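Local coordinates for sulfatase (Bacteroides fragilis CAG:558, PDB 6USS), which probably hydrolyses aryl sulfate esters as a calcium-dependent gut bacterial arylsulfatase of the alkaline phosphatase clan, at residues 101-106 and 401-406; 83-86 and 90-93; 420-425 and 487-492. The protein carries 1 engineered substitution. All blocks are in the same frame, centred on the assembly; numbering follows the deposited sequence.

Contact 1: residues 101-106 and 401-406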
loop_
_atom_site.group_PDB
_atom_site.type_symbol
_atom_site.label_atom_id
_atom_site.label_comp_id
_atom_site.label_asym_id
_atom_site.label_seq_id
_atom_site.Cartn_x
_atom_site.Cartn_y
_atom_site.Cartn_z
ATOM N N ALA A 101 -25.068 -6.579 -3.228
ATOM C CA ALA A 101 -25.235 -5.458 -2.300
ATOM C C ALA A 101 -26.101 -5.831 -1.094
ATOM O O ALA A 101 -25.871 -5.351 0.023
ATOM C CB ALA A 101 -25.824 -4.254 -3.043
ATOM N N ALA A 102 -27.100 -6.692 -1.293
ATOM C CA ALA A 102 -27.971 -7.054 -0.183
ATOM C C ALA A 102 -27.168 -7.677 0.944
ATOM O O ALA A 102 -27.448 -7.431 2.119
ATOM C CB ALA A 102 -29.077 -8.006 -0.649
ATOM N N ARG A 103 -26.133 -8.448 0.597
ATOM C CA ARG A 103 -25.317 -9.109 1.603
ATOM C C ARG A 103 -24.333 -8.151 2.275
ATOM O O ARG A 103 -24.147 -8.217 3.497
ATOM C CB ARG A 103 -24.570 -10.285 0.979
ATOM C CG ARG A 103 -23.692 -11.022 1.959
ATOM C CD ARG A 103 -22.654 -11.859 1.249
ATOM N NE ARG A 103 -23.238 -12.811 0.308
ATOM C CZ ARG A 103 -23.855 -13.928 0.677
ATOM N NH1 ARG A 103 -23.977 -14.219 1.964
ATOM N NH2 ARG A 103 -24.353 -14.753 -0.233
ATOM N N HIS A 104 -23.674 -7.261 1.525
ATOM C CA HIS A 104 -22.677 -6.460 2.226
ATOM C C HIS A 104 -23.265 -5.229 2.908
ATOM O O HIS A 104 -22.573 -4.607 3.720
ATOM C CB HIS A 104 -21.509 -6.070 1.297
ATOM C CG HIS A 104 -21.893 -5.230 0.116
ATOM N ND1 HIS A 104 -22.487 -3.988 0.233
ATOM C CD2 HIS A 104 -21.724 -5.443 -1.212
ATOM C CE1 HIS A 104 -22.677 -3.481 -0.973
ATOM N NE2 HIS A 104 -22.223 -4.345 -1.868
ATOM N N ARG A 105 -24.516 -4.876 2.620
ATOM C CA ARG A 105 -25.271 -3.853 3.343
ATOM C C ARG A 105 -24.692 -2.449 3.223
ATOM O O ARG A 105 -25.108 -1.556 3.972
ATOM C CB ARG A 105 -25.410 -4.198 4.826
ATOM C CG ARG A 105 -26.094 -5.517 5.063
ATOM C CD ARG A 105 -25.802 -6.012 6.447
ATOM N NE ARG A 105 -26.781 -6.986 6.908
ATOM C CZ ARG A 105 -26.847 -7.418 8.163
ATOM N NH1 ARG A 105 -25.997 -6.949 9.062
ATOM N NH2 ARG A 105 -27.757 -8.313 8.526
ATOM N N VAL A 106 -23.742 -2.220 2.322
ATOM C CA VAL A 106 -23.370 -0.852 1.985
ATOM C C VAL A 106 -24.299 -0.421 0.859
ATOM O O VAL A 106 -23.891 -0.367 -0.304
ATOM C CB VAL A 106 -21.886 -0.745 1.573
ATOM C CG1 VAL A 106 -21.407 0.663 1.701
ATOM C CG2 VAL A 106 -21.024 -1.660 2.414
ATOM N N PRO A 401 -18.427 -14.962 1.300
ATOM C CA PRO A 401 -18.917 -15.683 0.116
ATOM C C PRO A 401 -18.851 -14.803 -1.119
ATOM O O PRO A 401 -18.955 -13.579 -1.034
ATOM C CB PRO A 401 -20.375 -16.015 0.465
ATOM C CG PRO A 401 -20.520 -15.731 1.912
ATOM C CD PRO A 401 -19.511 -14.672 2.248
ATOM N N ILE A 402 -18.678 -15.435 -2.278
ATOM C CA ILE A 402 -18.606 -14.719 -3.548
ATOM C C ILE A 402 -19.915 -14.930 -4.294
ATOM O O ILE A 402 -20.181 -16.025 -4.804
ATOM C CB ILE A 402 -17.411 -15.166 -4.391
ATOM C CG1 ILE A 402 -16.132 -15.031 -3.573
ATOM C CG2 ILE A 402 -17.312 -14.317 -5.649
ATOM C CD1 ILE A 402 -15.779 -13.609 -3.279
ATOM N N ASP A 403 -20.729 -13.875 -4.380
ATOM C CA ASP A 403 -21.994 -13.938 -5.106
ATOM C C ASP A 403 -21.831 -13.742 -6.614
ATOM O O ASP A 403 -22.643 -14.256 -7.383
ATOM C CB ASP A 403 -22.954 -12.905 -4.519
ATOM C CG ASP A 403 -23.177 -13.115 -3.017
ATOM O OD1 ASP A 403 -23.583 -14.228 -2.623
ATOM O OD2 ASP A 403 -22.935 -12.191 -2.219
ATOM N N GLY A 404 -20.796 -13.030 -7.060
ATOM C CA GLY A 404 -20.593 -12.855 -8.488
ATOM C C GLY A 404 -20.403 -14.181 -9.204
ATOM O O GLY A 404 -19.930 -15.167 -8.632
ATOM N N ILE A 405 -20.810 -14.210 -10.471
ATOM C CA ILE A 405 -20.644 -15.367 -11.346
ATOM C C ILE A 405 -19.804 -14.929 -12.538
ATOM O O ILE A 405 -20.146 -13.951 -13.213
ATOM C CB ILE A 405 -21.998 -15.929 -11.828
ATOM C CG1 ILE A 405 -22.908 -16.289 -10.655
ATOM C CG2 ILE A 405 -21.768 -17.155 -12.673
ATOM C CD1 ILE A 405 -22.362 -17.419 -9.793
ATOM N N SER A 406 -18.717 -15.645 -12.795
ATOM C CA SER A 406 -17.836 -15.289 -13.901
ATOM C C SER A 406 -18.611 -15.168 -15.210
ATOM O O SER A 406 -19.465 -16.006 -15.518
ATOM C CB SER A 406 -16.732 -16.320 -14.044
ATOM O OG SER A 406 -15.834 -15.897 -15.034
#
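Two first torsions bring Arg103 and Asp403 edge to edge: Arg103 sends CG anti to its own nitrogen, reaching off helix 101-104 toward the loop 401-406, while Asp403 holds CG beside its nitrogen, opposite its carbonyl carbon. A bend at chi3 (-56°) then turns the arginine so that the NE side of its guanidinium, rather than its two-NH end, meets the carboxylate. The grip is side-on and bidentate. Arg103 NE donates to Asp403 OD2 at 2.6 Å, nearly straight at 174°, and Arg103 NH2 reaches Asp403 OD1, also at 2.6 Å. Both oxygens accept through their syn lone pairs, and the two flat groups lie only 13° apart, the geometry of a paired salt bridge. Over one face of the guanidinium sits the ring of Pro401, with its CG 3.8 Å from Arg103 NH1 and displaced toward the rim of the group. Beyond the two segments, Asp403 OD2 also accepts from the backbone N of Asn100, just ahead of the helix, and Arg103 packs on Phe144 and Val497. The contact thus ties helix 101-104 to the loop between helices 383-390 and 408-412, at the surface and away from the calcium site. With two bonds fixing the guanidinium against rotation and a backbone amide sharing OD2, the carboxylate is probably stabilised as the anion.

Contact 2: residues 83-86 and 90-93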
loop_
_atom_site.group_PDB
_atom_site.type_symbol
_atom_site.label_atom_id
_atom_site.label_comp_id
_atom_site.label_asym_id
_atom_site.label_seq_id
_atom_site.Cartn_x
_atom_site.Cartn_y
_atom_site.Cartn_z
ATOM N N TYR A 83 -25.603 -4.796 -15.589
ATOM C CA TYR A 83 -26.223 -4.133 -14.446
ATOM C C TYR A 83 -25.240 -3.831 -13.311
ATOM O O TYR A 83 -24.335 -4.615 -13.012
ATOM C CB TYR A 83 -27.387 -4.970 -13.890
ATOM C CG TYR A 83 -28.529 -5.046 -14.861
ATOM C CD1 TYR A 83 -29.322 -3.931 -15.113
ATOM C CD2 TYR A 83 -28.791 -6.214 -15.566
ATOM C CE1 TYR A 83 -30.367 -3.983 -16.037
ATOM C CE2 TYR A 83 -29.832 -6.277 -16.484
ATOM C CZ TYR A 83 -30.611 -5.159 -16.718
ATOM O OH TYR A 83 -31.632 -5.235 -17.633
ATOM N N ALA A 84 -25.449 -2.681 -12.678
ATOM C CA ALA A 84 -24.851 -2.287 -11.407
ATOM C C ALA A 84 -25.985 -2.035 -10.412
ATOM O O ALA A 84 -27.144 -2.345 -10.686
ATOM C CB ALA A 84 -23.965 -1.056 -11.590
ATOM N N SER A 85 -25.653 -1.477 -9.249
ATOM C CA SER A 85 -26.692 -0.887 -8.411
ATOM C C SER A 85 -26.916 0.567 -8.817
ATOM O O SER A 85 -26.204 1.118 -9.658
ATOM C CB SER A 85 -26.360 -1.000 -6.915
ATOM O OG SER A 85 -26.274 -2.360 -6.500
ATOM N N SER A 86 -27.935 1.191 -8.229
ATOM C CA SER A 86 -28.333 2.518 -8.682
ATOM C C SER A 86 -27.554 3.637 -8.007
ATOM O O SER A 86 -27.785 4.806 -8.329
ATOM C CB SER A 86 -29.836 2.728 -8.481
ATOM O OG SER A 86 -30.201 2.675 -7.123
ATOM N N PRO A 90 -23.051 0.860 -3.142
ATOM C CA PRO A 90 -23.287 -0.584 -3.312
ATOM C C PRO A 90 -22.603 -1.161 -4.531
ATOM O O PRO A 90 -22.117 -2.297 -4.473
ATOM C CB PRO A 90 -24.816 -0.691 -3.406
ATOM C CG PRO A 90 -25.274 0.661 -3.784
ATOM C CD PRO A 90 -24.326 1.594 -3.063
ATOM N N THR A 91 -22.534 -0.408 -5.630
ATOM C CA THR A 91 -21.894 -0.936 -6.831
ATOM C C THR A 91 -20.399 -1.139 -6.617
ATOM O O THR A 91 -19.859 -2.217 -6.904
ATOM C CB THR A 91 -22.146 -0.008 -8.014
ATOM O OG1 THR A 91 -23.543 -0.030 -8.332
ATOM C CG2 THR A 91 -21.342 -0.455 -9.230
ATOM N N ARG A 92 -19.715 -0.124 -6.083
ATOM C CA ARG A 92 -18.265 -0.214 -5.975
ATOM C C ARG A 92 -17.845 -1.265 -4.950
ATOM O O ARG A 92 -16.892 -2.019 -5.190
ATOM C CB ARG A 92 -17.681 1.169 -5.666
ATOM C CG ARG A 92 -17.538 2.048 -6.931
ATOM C CD ARG A 92 -17.654 3.540 -6.659
ATOM N NE ARG A 92 -18.078 4.285 -7.842
ATOM C CZ ARG A 92 -17.276 4.628 -8.848
ATOM N NH1 ARG A 92 -15.989 4.289 -8.816
ATOM N NH2 ARG A 92 -17.760 5.315 -9.886
ATOM N N CYS A 93 -18.567 -1.357 -3.820
ATOM C CA CYS A 93 -18.267 -2.378 -2.815
ATOM C C CYS A 93 -18.546 -3.794 -3.327
ATOM O O CYS A 93 -17.828 -4.735 -2.973
ATOM C CB CYS A 93 -19.075 -2.105 -1.552
ATOM S SG CYS A 93 -18.531 -0.652 -0.666
HETATM O O HOH W 1 -24.246 -3.763 -6.448
#
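Ser85 and Thr91 are joined by one direct hydrogen bond: Ser85 N donates to Thr91 OG1 at 2.7 Å, though the angle at the hydrogen, 132°, shows a clearly bent approach. The threonine places OG1 beside its own nitrogen (chi1 -67°), on the side facing the loop 83-86, and Thr91 OG1 is also hydrogen-bonded to the backbone oxygen of Asp322, a calcium ligand. A water adds an indirect link, lying 2.5 Å from Ser85 OG and donating a weak hydrogen bond to Pro90 O. Apolar contacts fill in around these polar atoms. The methyl Ala84 CB lies 3.6 Å from Thr91 CG2, and Ser85 CB rests 3.7 Å from Pro90 CG, with Pro90 CB almost as near. Together they pack the turn after strand 77-83 against the first part of helix 88-97. That helix begins at Cys88, the engineered residue at the position predicted to become the 3-oxoalanine of sulfatases, and Cys88 belongs to the calcium site observed here. Next to Thr91, Arg92 hydrogen-bonds through NE to Asp322 OD2 and through NH2 to Asp42 OD1, both calcium ligands. The buried Thr91 hydroxyl therefore couples the loop backbone to a metal-ligand residue, consistent with a second-shell role in positioning Asp322.

Contact 3: residues 420-425 and 487-492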
loop_
_atom_site.group_PDB
_atom_site.type_symbol
_atom_site.label_atom_id
_atom_site.label_comp_id
_atom_site.label_asym_id
_atom_site.label_seq_id
_atom_site.Cartn_x
_atom_site.Cartn_y
_atom_site.Cartn_z
ATOM N N GLY A 420 -31.431 -19.118 -16.399
ATOM C CA GLY A 420 -32.019 -19.405 -15.115
ATOM C C GLY A 420 -31.605 -18.501 -13.970
ATOM O O GLY A 420 -32.171 -18.632 -12.873
ATOM N N ARG A 421 -30.659 -17.580 -14.172
ATOM C CA ARG A 421 -30.085 -16.832 -13.058
ATOM C C ARG A 421 -30.974 -15.667 -12.624
ATOM O O ARG A 421 -31.419 -14.867 -13.457
ATOM C CB ARG A 421 -28.704 -16.307 -13.435
ATOM C CG ARG A 421 -28.100 -15.414 -12.383
ATOM C CD ARG A 421 -26.648 -15.104 -12.729
ATOM N NE ARG A 421 -25.979 -14.493 -11.596
ATOM C CZ ARG A 421 -25.031 -13.575 -11.704
ATOM N NH1 ARG A 421 -24.640 -13.182 -12.910
ATOM N NH2 ARG A 421 -24.478 -13.060 -10.611
ATOM N N SER A 422 -31.218 -15.572 -11.317
ATOM C CA SER A 422 -31.855 -14.399 -10.731
ATOM C C SER A 422 -30.815 -13.313 -10.435
ATOM O O SER A 422 -29.733 -13.596 -9.914
ATOM C CB SER A 422 -32.584 -14.777 -9.436
ATOM O OG SER A 422 -33.856 -15.356 -9.650
ATOM N N LEU A 423 -31.148 -12.062 -10.748
ATOM C CA LEU A 423 -30.362 -10.911 -10.305
ATOM C C LEU A 423 -31.113 -10.183 -9.189
ATOM O O LEU A 423 -32.346 -10.090 -9.224
ATOM C CB LEU A 423 -30.081 -9.946 -11.459
ATOM C CG LEU A 423 -29.343 -10.470 -12.679
ATOM C CD1 LEU A 423 -29.053 -9.290 -13.590
ATOM C CD2 LEU A 423 -28.057 -11.201 -12.294
ATOM N N TYR A 424 -30.381 -9.644 -8.209
ATOM C CA TYR A 424 -31.025 -9.020 -7.060
ATOM C C TYR A 424 -30.474 -7.635 -6.727
ATOM O O TYR A 424 -29.260 -7.411 -6.731
ATOM C CB TYR A 424 -30.890 -9.894 -5.834
ATOM C CG TYR A 424 -31.357 -11.307 -6.004
ATOM C CD1 TYR A 424 -30.450 -12.319 -6.282
ATOM C CD2 TYR A 424 -32.695 -11.642 -5.835
ATOM C CE1 TYR A 424 -30.856 -13.611 -6.415
ATOM C CE2 TYR A 424 -33.119 -12.948 -5.965
ATOM C CZ TYR A 424 -32.188 -13.931 -6.249
ATOM O OH TYR A 424 -32.590 -15.243 -6.382
ATOM N N TRP A 425 -31.380 -6.720 -6.385
ATOM C CA TRP A 425 -31.024 -5.439 -5.790
ATOM C C TRP A 425 -31.798 -5.243 -4.489
ATOM O O TRP A 425 -32.952 -5.671 -4.357
ATOM C CB TRP A 425 -31.328 -4.262 -6.706
ATOM C CG TRP A 425 -30.689 -4.275 -8.044
ATOM C CD1 TRP A 425 -29.669 -3.472 -8.471
ATOM C CD2 TRP A 425 -31.067 -5.079 -9.168
ATOM N NE1 TRP A 425 -29.379 -3.734 -9.782
ATOM C CE2 TRP A 425 -30.220 -4.718 -10.238
ATOM C CE3 TRP A 425 -32.040 -6.068 -9.378
ATOM C CZ2 TRP A 425 -30.306 -5.323 -11.497
ATOM C CZ3 TRP A 425 -32.123 -6.667 -10.628
ATOM C CH2 TRP A 425 -31.261 -6.293 -11.668
ATOM N N SER A 487 -41.823 -12.826 -6.024
ATOM C CA SER A 487 -41.848 -12.366 -4.639
ATOM C C SER A 487 -41.127 -13.344 -3.722
ATOM O O SER A 487 -40.311 -12.943 -2.883
ATOM C CB SER A 487 -43.288 -12.151 -4.153
ATOM O OG SER A 487 -43.876 -11.006 -4.750
ATOM N N LYS A 488 -41.447 -14.630 -3.840
ATOM C CA LYS A 488 -40.816 -15.622 -2.982
ATOM C C LYS A 488 -39.335 -15.756 -3.310
ATOM O O LYS A 488 -38.496 -15.878 -2.408
ATOM C CB LYS A 488 -41.552 -16.957 -3.139
ATOM C CG LYS A 488 -41.101 -18.089 -2.209
ATOM C CD LYS A 488 -41.049 -17.653 -0.734
ATOM C CE LYS A 488 -42.329 -17.950 0.073
ATOM N NZ LYS A 488 -42.032 -18.090 1.541
ATOM N N ASP A 489 -38.999 -15.733 -4.603
ATOM C CA ASP A 489 -37.605 -15.749 -5.034
ATOM C C ASP A 489 -36.820 -14.653 -4.312
ATOM O O ASP A 489 -35.803 -14.921 -3.656
ATOM C CB ASP A 489 -37.551 -15.582 -6.566
ATOM C CG ASP A 489 -36.155 -15.804 -7.157
ATOM O OD1 ASP A 489 -35.175 -15.819 -6.396
ATOM O OD2 ASP A 489 -36.028 -15.954 -8.396
ATOM N N LEU A 490 -37.320 -13.412 -4.383
ATOM C CA LEU A 490 -36.658 -12.273 -3.752
ATOM C C LEU A 490 -36.585 -12.448 -2.238
ATOM O O LEU A 490 -35.506 -12.364 -1.639
ATOM C CB LEU A 490 -37.411 -10.989 -4.125
ATOM C CG LEU A 490 -36.850 -9.577 -3.917
ATOM C CD1 LEU A 490 -35.359 -9.504 -4.236
ATOM C CD2 LEU A 490 -37.630 -8.541 -4.749
ATOM N N GLY A 491 -37.729 -12.712 -1.605
ATOM C CA GLY A 491 -37.756 -12.807 -0.155
ATOM C C GLY A 491 -36.788 -13.842 0.380
ATOM O O GLY A 491 -36.044 -13.580 1.332
ATOM N N ASN A 492 -36.769 -15.024 -0.242
ATOM C CA ASN A 492 -35.866 -16.073 0.213
ATOM C C ASN A 492 -34.421 -15.617 0.134
ATOM O O ASN A 492 -33.655 -15.790 1.088
ATOM C CB ASN A 492 -36.067 -17.333 -0.616
ATOM C CG ASN A 492 -37.304 -18.089 -0.220
ATOM O OD1 ASN A 492 -37.791 -17.971 0.911
ATOM N ND2 ASN A 492 -37.838 -18.863 -1.155
#
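Asp489 is held between Ser422 and Tyr424, its two carboxylate oxygens divided between two hydroxyl donors. Its CG stands anti to the backbone N (chi1 -171°), which carries the carboxylate out from helix 480-496 toward strand 422-427. On the strand, Ser422 and Tyr424 are two residues apart and so extend from the same face; both set the first side-chain atom beyond CB opposite the carbonyl carbon. Ser422 OG donates to Asp489 OD2 at 2.6 Å and Tyr424 OH donates to Asp489 OD1 at 2.6 Å. Each meets its oxygen on the syn side but somewhat out of the carboxylate plane. The tyrosine ring and the carboxylate stand 76° apart, with OD1 at the ring's edge. Farther down that ring, Leu490 runs antiparallel alongside Tyr424, and its CD1 meets the ring edge at Tyr424 CD2, 3.8 Å away. Tyr493, one turn past Asp489, stacks on the same ring. The segment axes approach to 9.8 Å, inclined at 61°, so the helix packs across an edge strand of the four-stranded antiparallel sheet within this chain, as in the C-terminal region of sulfatases. Both bonds run from neutral hydroxyls to one carboxylate, an arrangement that should spread its negative charge over two donors, while Leu490 adds an apolar contact at the edge of the tyrosine ring.

Along the chain contact 2 closes before contact 1 opens, and contact 3 follows. Contacts 1 and 2 have centres about 10 Å apart; one segment of contact 2 lies on helix 88-97 and one of contact 1 on helix 101-104, consecutive helices that touch where Ala101 CB meets Pro90 CB at 3.7 Å. Contact 3 lies about 13 Å from contact 1 and about 17 Å from contact 2, centre to centre, on the small antiparallel sheet. It reaches contact 2 through a probable hydrogen bond from Trp425 NE1 to Ala84 O (2.8 Å), and contact 1 through Arg421 packing on Ile405. The series thus runs from beside the calcium site out to the C-terminal sheet and its helix.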